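UDP-N-acetylmuramate-alanine ligase MurC (Thermotoga maritima, PDB 1J6U) catalyses the ATP-dependent joining of L-alanine to UDP-N-acetylmuramate, a cytoplasmic step of peptidoglycan synthesis for the bacterial cell wall. Local coordinates at residues 317-322 and 452-457; 350-355 and 428-433; 311-316 and 325-330. All coordinates share one frame; numbering follows the deposited sequence.

Contact 1: 317-322 and 452-457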
# COMPACT_ATOMS: atom_id res chain seq x y z
N PHE A 317 12.91 9.32 9.15
CA PHE A 317 13.99 9.79 9.98
C PHE A 317 13.50 10.63 11.16
O PHE A 317 12.58 11.45 11.04
CB PHE A 317 14.95 10.62 9.14
CG PHE A 317 16.03 11.26 9.94
CD1 PHE A 317 17.15 10.53 10.35
CD2 PHE A 317 15.91 12.58 10.34
CE1 PHE A 317 18.13 11.11 11.15
CE2 PHE A 317 16.90 13.17 11.15
CZ PHE A 317 18.00 12.44 11.56
N HIS A 318 14.14 10.45 12.30
CA HIS A 318 13.76 11.23 13.45
C HIS A 318 14.98 11.67 14.21
O HIS A 318 15.81 10.84 14.54
CB HIS A 318 12.86 10.44 14.39
CG HIS A 318 12.56 11.16 15.67
ND1 HIS A 318 12.42 10.52 16.87
CD2 HIS A 318 12.41 12.49 15.92
CE1 HIS A 318 12.20 11.41 17.82
NE2 HIS A 318 12.19 12.61 17.27
N ASP A 319 15.11 12.97 14.47
CA ASP A 319 16.23 13.45 15.28
C ASP A 319 15.62 13.91 16.60
O ASP A 319 15.01 14.97 16.70
CB ASP A 319 16.98 14.60 14.64
CG ASP A 319 18.21 15.00 15.45
OD1 ASP A 319 19.02 15.79 14.93
OD2 ASP A 319 18.35 14.51 16.60
N PRO A 320 15.79 13.11 17.64
CA PRO A 320 15.29 13.34 18.99
C PRO A 320 15.96 14.51 19.70
O PRO A 320 15.37 15.12 20.58
CB PRO A 320 15.50 11.99 19.65
CG PRO A 320 16.80 11.57 19.06
CD PRO A 320 16.69 11.94 17.59
N GLU A 321 17.19 14.82 19.32
CA GLU A 321 17.87 15.97 19.92
C GLU A 321 17.23 17.23 19.37
O GLU A 321 17.04 18.24 20.04
CB GLU A 321 19.34 16.02 19.51
CG GLU A 321 20.22 14.93 20.05
CD GLU A 321 21.69 15.18 19.72
OE1 GLU A 321 22.02 16.31 19.27
OE2 GLU A 321 22.52 14.26 19.92
N THR A 322 16.83 17.14 18.14
CA THR A 322 16.34 18.33 17.50
C THR A 322 14.83 18.45 17.33
O THR A 322 14.30 19.53 17.00
CB THR A 322 17.09 18.35 16.20
OG1 THR A 322 17.62 19.65 15.98
CG2 THR A 322 16.25 17.83 15.09
N GLU A 452 19.64 12.38 3.91
CA GLU A 452 21.09 12.35 3.76
C GLU A 452 21.71 13.74 3.99
O GLU A 452 22.74 13.87 4.65
CB GLU A 452 21.46 11.79 2.38
CG GLU A 452 21.16 10.29 2.25
CD GLU A 452 21.24 9.74 0.82
OE1 GLU A 452 20.90 10.48 -0.14
OE2 GLU A 452 21.61 8.55 0.66
N ARG A 453 21.07 14.78 3.46
CA ARG A 453 21.57 16.15 3.61
C ARG A 453 21.66 16.47 5.09
O ARG A 453 22.69 16.90 5.59
CB ARG A 453 20.61 17.14 2.91
CG ARG A 453 20.77 18.58 3.36
CD ARG A 453 19.67 19.51 2.77
NE ARG A 453 19.74 20.81 3.44
CZ ARG A 453 18.79 21.76 3.41
NH1 ARG A 453 17.67 21.58 2.74
NH2 ARG A 453 18.95 22.86 4.13
N TYR A 454 20.54 16.24 5.77
CA TYR A 454 20.44 16.47 7.21
C TYR A 454 21.55 15.78 7.95
O TYR A 454 22.27 16.41 8.73
CB TYR A 454 19.13 15.91 7.76
CG TYR A 454 18.94 16.27 9.19
CD1 TYR A 454 18.33 17.49 9.54
CD2 TYR A 454 19.41 15.45 10.21
CE1 TYR A 454 18.20 17.88 10.85
CE2 TYR A 454 19.28 15.85 11.55
CZ TYR A 454 18.68 17.07 11.85
OH TYR A 454 18.60 17.51 13.16
N GLN A 455 21.67 14.48 7.73
CA GLN A 455 22.68 13.70 8.40
C GLN A 455 24.06 14.23 8.10
O GLN A 455 24.81 14.55 9.02
CB GLN A 455 22.58 12.22 8.01
CG GLN A 455 21.22 11.60 8.32
CD GLN A 455 21.14 10.10 8.07
OE1 GLN A 455 21.50 9.32 8.93
NE2 GLN A 455 20.68 9.69 6.88
N SER A 456 24.41 14.34 6.83
CA SER A 456 25.75 14.82 6.53
C SER A 456 25.92 16.19 7.18
O SER A 456 27.00 16.54 7.64
CB SER A 456 25.97 14.91 5.01
OG SER A 456 25.29 16.04 4.49
N SER A 457 24.84 16.95 7.23
CA SER A 457 24.88 18.26 7.83
C SER A 457 25.28 18.18 9.30
O SER A 457 25.94 19.07 9.83
CB SER A 457 23.51 18.92 7.69
OG SER A 457 23.51 20.22 8.26
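Y454 of the C-terminal helix reaches across to the edge strand and carries nearly the whole contact, meeting F317, D319 and T322 with one side chain. The polar part is a single hydrogen bond. The phenol OH of Y454 donates to OD1 of D319 over 2.5 Å, meeting that oxygen on its anti side and 20° out of the carboxylate plane. OD1 of D319 meets the ring of Y454 edge-on, in its plane, while carboxylate and ring are turned almost perpendicular to each other. With CG anti to the backbone N (chi1 -173°), Y454 carries its ring over to D319. The other oxygen works within its own segment: OD2 of D319 takes the backbone N-H of E321 at 3.0 Å, from above the carboxylate plane, which makes an Asx turn where the strand ends. One aspartate therefore shapes the turn and holds the tyrosine.

The apolar part is made by the rings of F317 and Y454, set obliquely with planes 52° apart and centroids separated by 5.2 Å. CE2 of F317 comes within 3.5 Å of CD2 of Y454, and CG of Q455 adds a looser touch on CE1 of F317. Separately, CG2 of T322 makes a van der Waals contact with OH of Y454 at 3.1 Å, the two side chains coming from opposite directions.

Helix 443-457 thus packs against the end of strand 314-319, an edge strand of the C-terminal sheet; F317 also rests on V326 of neighbouring strand 324-329, and Y454 on I324 of that strand and on V429 in the loop before strand 433-438.

Contact 2: 350-355 and 428-433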
# COMPACT_ATOMS: atom_id res chain seq x y z
N ASN A 350 2.12 20.22 18.44
CA ASN A 350 2.75 21.52 18.39
C ASN A 350 3.80 21.80 17.37
O ASN A 350 4.07 22.95 17.07
CB ASN A 350 3.30 21.86 19.75
CG ASN A 350 2.21 21.98 20.78
OD1 ASN A 350 1.27 22.75 20.59
ND2 ASN A 350 2.31 21.21 21.85
N GLU A 351 4.39 20.76 16.82
CA GLU A 351 5.44 20.95 15.83
C GLU A 351 4.98 21.68 14.55
O GLU A 351 3.78 21.81 14.26
CB GLU A 351 6.04 19.59 15.44
CG GLU A 351 6.90 18.89 16.53
CD GLU A 351 6.09 18.32 17.73
OE1 GLU A 351 4.84 18.28 17.70
OE2 GLU A 351 6.72 17.92 18.73
N LYS A 352 5.95 22.19 13.80
CA LYS A 352 5.70 22.87 12.54
C LYS A 352 5.54 21.76 11.51
O LYS A 352 6.36 20.83 11.44
CB LYS A 352 6.90 23.74 12.17
CG LYS A 352 6.78 24.50 10.86
CD LYS A 352 7.50 25.83 10.95
CE LYS A 352 8.26 26.22 9.68
NZ LYS A 352 9.56 25.50 9.58
N ILE A 353 4.47 21.83 10.72
CA ILE A 353 4.21 20.83 9.69
C ILE A 353 4.53 21.40 8.33
O ILE A 353 3.91 22.40 7.91
CB ILE A 353 2.75 20.37 9.68
CG1 ILE A 353 2.35 19.90 11.07
CG2 ILE A 353 2.58 19.22 8.69
CD1 ILE A 353 3.26 18.82 11.61
N VAL A 354 5.49 20.78 7.65
CA VAL A 354 5.92 21.21 6.33
C VAL A 354 5.65 20.12 5.29
O VAL A 354 6.19 19.01 5.38
CB VAL A 354 7.41 21.51 6.29
CG1 VAL A 354 7.81 21.84 4.88
CG2 VAL A 354 7.73 22.65 7.23
N VAL A 355 4.80 20.44 4.32
CA VAL A 355 4.47 19.49 3.28
C VAL A 355 5.20 19.83 1.98
O VAL A 355 5.16 20.96 1.51
CB VAL A 355 2.99 19.48 2.99
CG1 VAL A 355 2.66 18.42 1.94
CG2 VAL A 355 2.24 19.23 4.26
N SER A 428 14.35 24.64 4.42
CA SER A 428 15.02 25.22 5.58
C SER A 428 14.86 24.21 6.73
O SER A 428 13.74 23.94 7.16
CB SER A 428 14.31 26.51 5.96
OG SER A 428 14.90 27.10 7.09
N VAL A 429 15.96 23.64 7.21
CA VAL A 429 15.84 22.70 8.31
C VAL A 429 15.68 23.41 9.63
O VAL A 429 16.59 24.04 10.10
CB VAL A 429 17.03 21.79 8.41
CG1 VAL A 429 16.87 20.88 9.62
CG2 VAL A 429 17.13 20.95 7.16
N SER A 430 14.51 23.31 10.24
CA SER A 430 14.27 23.92 11.53
C SER A 430 13.89 22.87 12.60
O SER A 430 13.34 21.83 12.27
CB SER A 430 13.14 24.94 11.39
OG SER A 430 12.06 24.37 10.66
N GLU A 431 14.21 23.15 13.86
CA GLU A 431 13.87 22.27 14.98
C GLU A 431 12.36 22.19 15.10
O GLU A 431 11.64 23.06 14.58
CB GLU A 431 14.25 22.88 16.30
CG GLU A 431 15.63 23.24 16.53
CD GLU A 431 15.79 23.85 17.92
OE1 GLU A 431 14.95 24.75 18.32
OE2 GLU A 431 16.74 23.39 18.60
N ASN A 432 11.91 21.19 15.85
CA ASN A 432 10.48 20.98 16.13
C ASN A 432 9.67 21.05 14.88
O ASN A 432 8.65 21.75 14.82
CB ASN A 432 9.98 22.03 17.11
CG ASN A 432 10.78 22.00 18.38
OD1 ASN A 432 11.14 20.93 18.87
ND2 ASN A 432 11.08 23.17 18.92
N THR A 433 10.11 20.30 13.88
CA THR A 433 9.42 20.34 12.61
C THR A 433 9.32 18.98 12.02
O THR A 433 10.23 18.15 12.12
CB THR A 433 10.16 21.27 11.60
OG1 THR A 433 10.16 22.61 12.11
CG2 THR A 433 9.44 21.30 10.26
O HOH W 1 11.40 25.14 7.49
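Two neighbouring parallel strands of the C-terminal domain's sheet, 352-357 and 433-438, begin side by side here, and the contact is the start of their pairing. K352 and T433 form the parallel bridge, their CA atoms 4.5 Å apart. The backbone N of K352 gives a hydrogen bond to O of N432 at 2.9 Å, and CA of T433 sends a C-H toward O of K352.

On the face shared by K352 and T433 the two side chains run alongside each other in the same direction. CB of K352 lies 3.5 Å from OG1 of T433. The lysine leaves with CG anti to the backbone N (chi1 179°), then bends at each later torsion, bringing NZ to 2.9 Å from OG of S430. NZ of K352 also donates to water 1 at 2.8 Å, and this water in turn donates to O of S428. Within the loop, OG of S430 donates to OG1 of T433 at 3.0 Å, and OG1 of T433 donates to O of E431 from above the carbonyl plane.

An apolar touch flanks this network, CG2 of T433 meeting CG2 of V354 at 3.7 Å. CB of E351 makes carbon-to-carbonyl packing on O of N432. The carboxylate of E351 is engaged elsewhere, in a salt bridge to R252 and a hydrogen bond from N323.

The chemistry implies a chain of donors and acceptors pointing one way, S430 to T433 to E431, which sets the rotation of both hydroxyls, while the lysine ammonium, tied by water to S428, probably adds an electrostatic hold on this loop.

Contact 3: 311-316 and 325-330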
# COMPACT_ATOMS: atom_id res chain seq x y z
N ARG A 311 5.69 4.35 3.29
CA ARG A 311 4.94 5.37 2.59
C ARG A 311 3.52 5.50 3.07
O ARG A 311 2.71 6.21 2.45
CB ARG A 311 4.94 5.17 1.08
CG ARG A 311 6.34 5.21 0.44
CD ARG A 311 6.32 6.25 -0.64
NE ARG A 311 6.85 5.73 -1.88
CZ ARG A 311 6.72 6.33 -3.05
NH1 ARG A 311 6.08 7.49 -3.19
NH2 ARG A 311 7.22 5.72 -4.11
N ARG A 312 3.17 4.80 4.14
CA ARG A 312 1.82 5.03 4.70
C ARG A 312 2.21 5.67 6.04
O ARG A 312 2.45 4.98 7.02
CB ARG A 312 1.03 3.73 4.90
CG ARG A 312 1.34 2.69 3.88
CD ARG A 312 0.57 2.86 2.59
NE ARG A 312 1.35 2.24 1.54
CZ ARG A 312 0.85 1.73 0.43
NH1 ARG A 312 -0.45 1.78 0.21
NH2 ARG A 312 1.66 1.16 -0.45
N PHE A 313 2.34 7.00 6.01
CA PHE A 313 2.79 7.81 7.12
C PHE A 313 3.97 7.13 7.81
O PHE A 313 3.96 6.97 9.04
CB PHE A 313 1.66 8.03 8.13
CG PHE A 313 1.86 9.26 9.03
CD1 PHE A 313 1.26 10.48 8.72
CD2 PHE A 313 2.62 9.19 10.20
CE1 PHE A 313 1.41 11.61 9.56
CE2 PHE A 313 2.77 10.31 11.04
CZ PHE A 313 2.16 11.51 10.71
N SER A 314 4.99 6.72 7.04
CA SER A 314 6.18 6.10 7.64
C SER A 314 7.25 7.12 8.04
O SER A 314 7.51 8.09 7.30
CB SER A 314 6.78 5.04 6.71
OG SER A 314 6.84 5.47 5.40
N ILE A 315 7.85 6.92 9.21
CA ILE A 315 8.86 7.84 9.69
C ILE A 315 10.14 7.36 9.07
O ILE A 315 10.63 6.28 9.38
CB ILE A 315 9.07 7.78 11.21
CG1 ILE A 315 7.77 8.14 11.96
CG2 ILE A 315 10.22 8.70 11.60
CD1 ILE A 315 7.49 9.55 12.08
N ALA A 316 10.67 8.19 8.18
CA ALA A 316 11.91 7.87 7.49
C ALA A 316 13.09 8.26 8.37
O ALA A 316 14.12 7.62 8.35
CB ALA A 316 11.96 8.62 6.16
N TYR A 325 11.41 15.45 12.26
CA TYR A 325 10.96 14.22 11.61
C TYR A 325 10.85 14.35 10.10
O TYR A 325 10.44 15.39 9.57
CB TYR A 325 9.55 13.81 12.12
CG TYR A 325 9.45 13.48 13.60
CD1 TYR A 325 9.43 14.49 14.54
CD2 TYR A 325 9.35 12.14 14.05
CE1 TYR A 325 9.30 14.21 15.89
CE2 TYR A 325 9.22 11.84 15.42
CZ TYR A 325 9.18 12.90 16.32
OH TYR A 325 8.96 12.71 17.65
N VAL A 326 11.18 13.29 9.41
CA VAL A 326 10.98 13.26 7.96
C VAL A 326 10.03 12.07 7.81
O VAL A 326 10.34 10.91 8.16
CB VAL A 326 12.31 13.00 7.18
CG1 VAL A 326 12.00 12.86 5.70
CG2 VAL A 326 13.30 14.18 7.39
N ILE A 327 8.86 12.36 7.28
CA ILE A 327 7.83 11.34 7.10
C ILE A 327 7.43 11.19 5.62
O ILE A 327 7.30 12.19 4.90
CB ILE A 327 6.57 11.71 7.97
CG1 ILE A 327 6.95 11.66 9.46
CG2 ILE A 327 5.42 10.72 7.75
CD1 ILE A 327 5.78 11.98 10.41
N ASP A 328 7.25 9.94 5.19
CA ASP A 328 6.82 9.60 3.82
C ASP A 328 5.37 9.16 3.71
O ASP A 328 4.90 8.32 4.48
CB ASP A 328 7.68 8.48 3.26
CG ASP A 328 9.11 8.88 3.09
OD1 ASP A 328 9.32 9.91 2.43
OD2 ASP A 328 10.03 8.19 3.58
N ASP A 329 4.65 9.72 2.76
CA ASP A 329 3.29 9.31 2.56
C ASP A 329 2.88 9.40 1.10
O ASP A 329 3.11 10.41 0.45
CB ASP A 329 2.31 10.12 3.39
CG ASP A 329 0.96 9.43 3.49
OD1 ASP A 329 0.04 9.76 2.71
OD2 ASP A 329 0.84 8.53 4.35
N TYR A 330 2.26 8.32 0.63
CA TYR A 330 1.77 8.11 -0.72
C TYR A 330 0.66 9.02 -1.15
O TYR A 330 0.34 9.07 -2.32
CB TYR A 330 1.23 6.69 -0.82
CG TYR A 330 1.77 5.88 -1.93
CD1 TYR A 330 3.09 6.05 -2.36
CD2 TYR A 330 1.01 4.87 -2.52
CE1 TYR A 330 3.65 5.22 -3.33
CE2 TYR A 330 1.57 4.02 -3.50
CZ TYR A 330 2.90 4.21 -3.89
OH TYR A 330 3.49 3.38 -4.82
O HOH W 2 9.61 6.00 5.53
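R311 and Y330 meet where the hairpin of strands 314-319 and 324-329 opens: O of R311 accepts the backbone N-H of Y330 at 2.8 Å. S314 and D328 form the hydrogen-bonded antiparallel pair, with D328 N giving to S314 O at 2.8 Å and S314 N to D328 O. A316 N completes the ladder on V326 O. Because F313 and S314 both face D328, the strand carries a G1 beta bulge. The N-H of F313 turns instead to OD2 of D329 at 2.7 Å, on its anti lone pair.

D328 is satisfied twice: OD1 by S447 of helix 443-457, OD2 by water 2, which also bonds OG of S314. That hydroxyl accepts the N-H of R311 at 2.7 Å.

The R311 guanidinium presents a face to the edge of the Y330 ring, planes 87° apart, with CE1 of Y330 3.3 Å from CZ of R311; Y330 is poorly ordered, so this packing is less certain. Replacing R311 with an alanine would probably leave that ring edge without its cover and the carbonyl of G441 without its weak hydrogen bond from NH1.

On the face of the sheet carrying I315 and I327, CG2 of I327 sits over the F313 ring, a CH-pi contact 4.0 Å from the centroid. Side chains thus take over where the bulge breaks the ladder, D329 serving F313 and S314 serving R311.

How the contacts relate
From the N terminus, the chain first meets this sheet at 311-316 and returns at 325-330, so contact 3 closes a short hairpin loop at the edge of the six-stranded sheet. Contact 1 starts inside that hairpin, at 317-322, and closes only with the last helix, so the two cross. Contact 2 opens after contact 3 has closed and is nested within the long loop of contact 1. Together they join the edge hairpin, the central parallel strands and helix 443-457. The joints between them include probable backbone hydrogen bonds: F317 with V326, Y325 with T433, and T322 with N432.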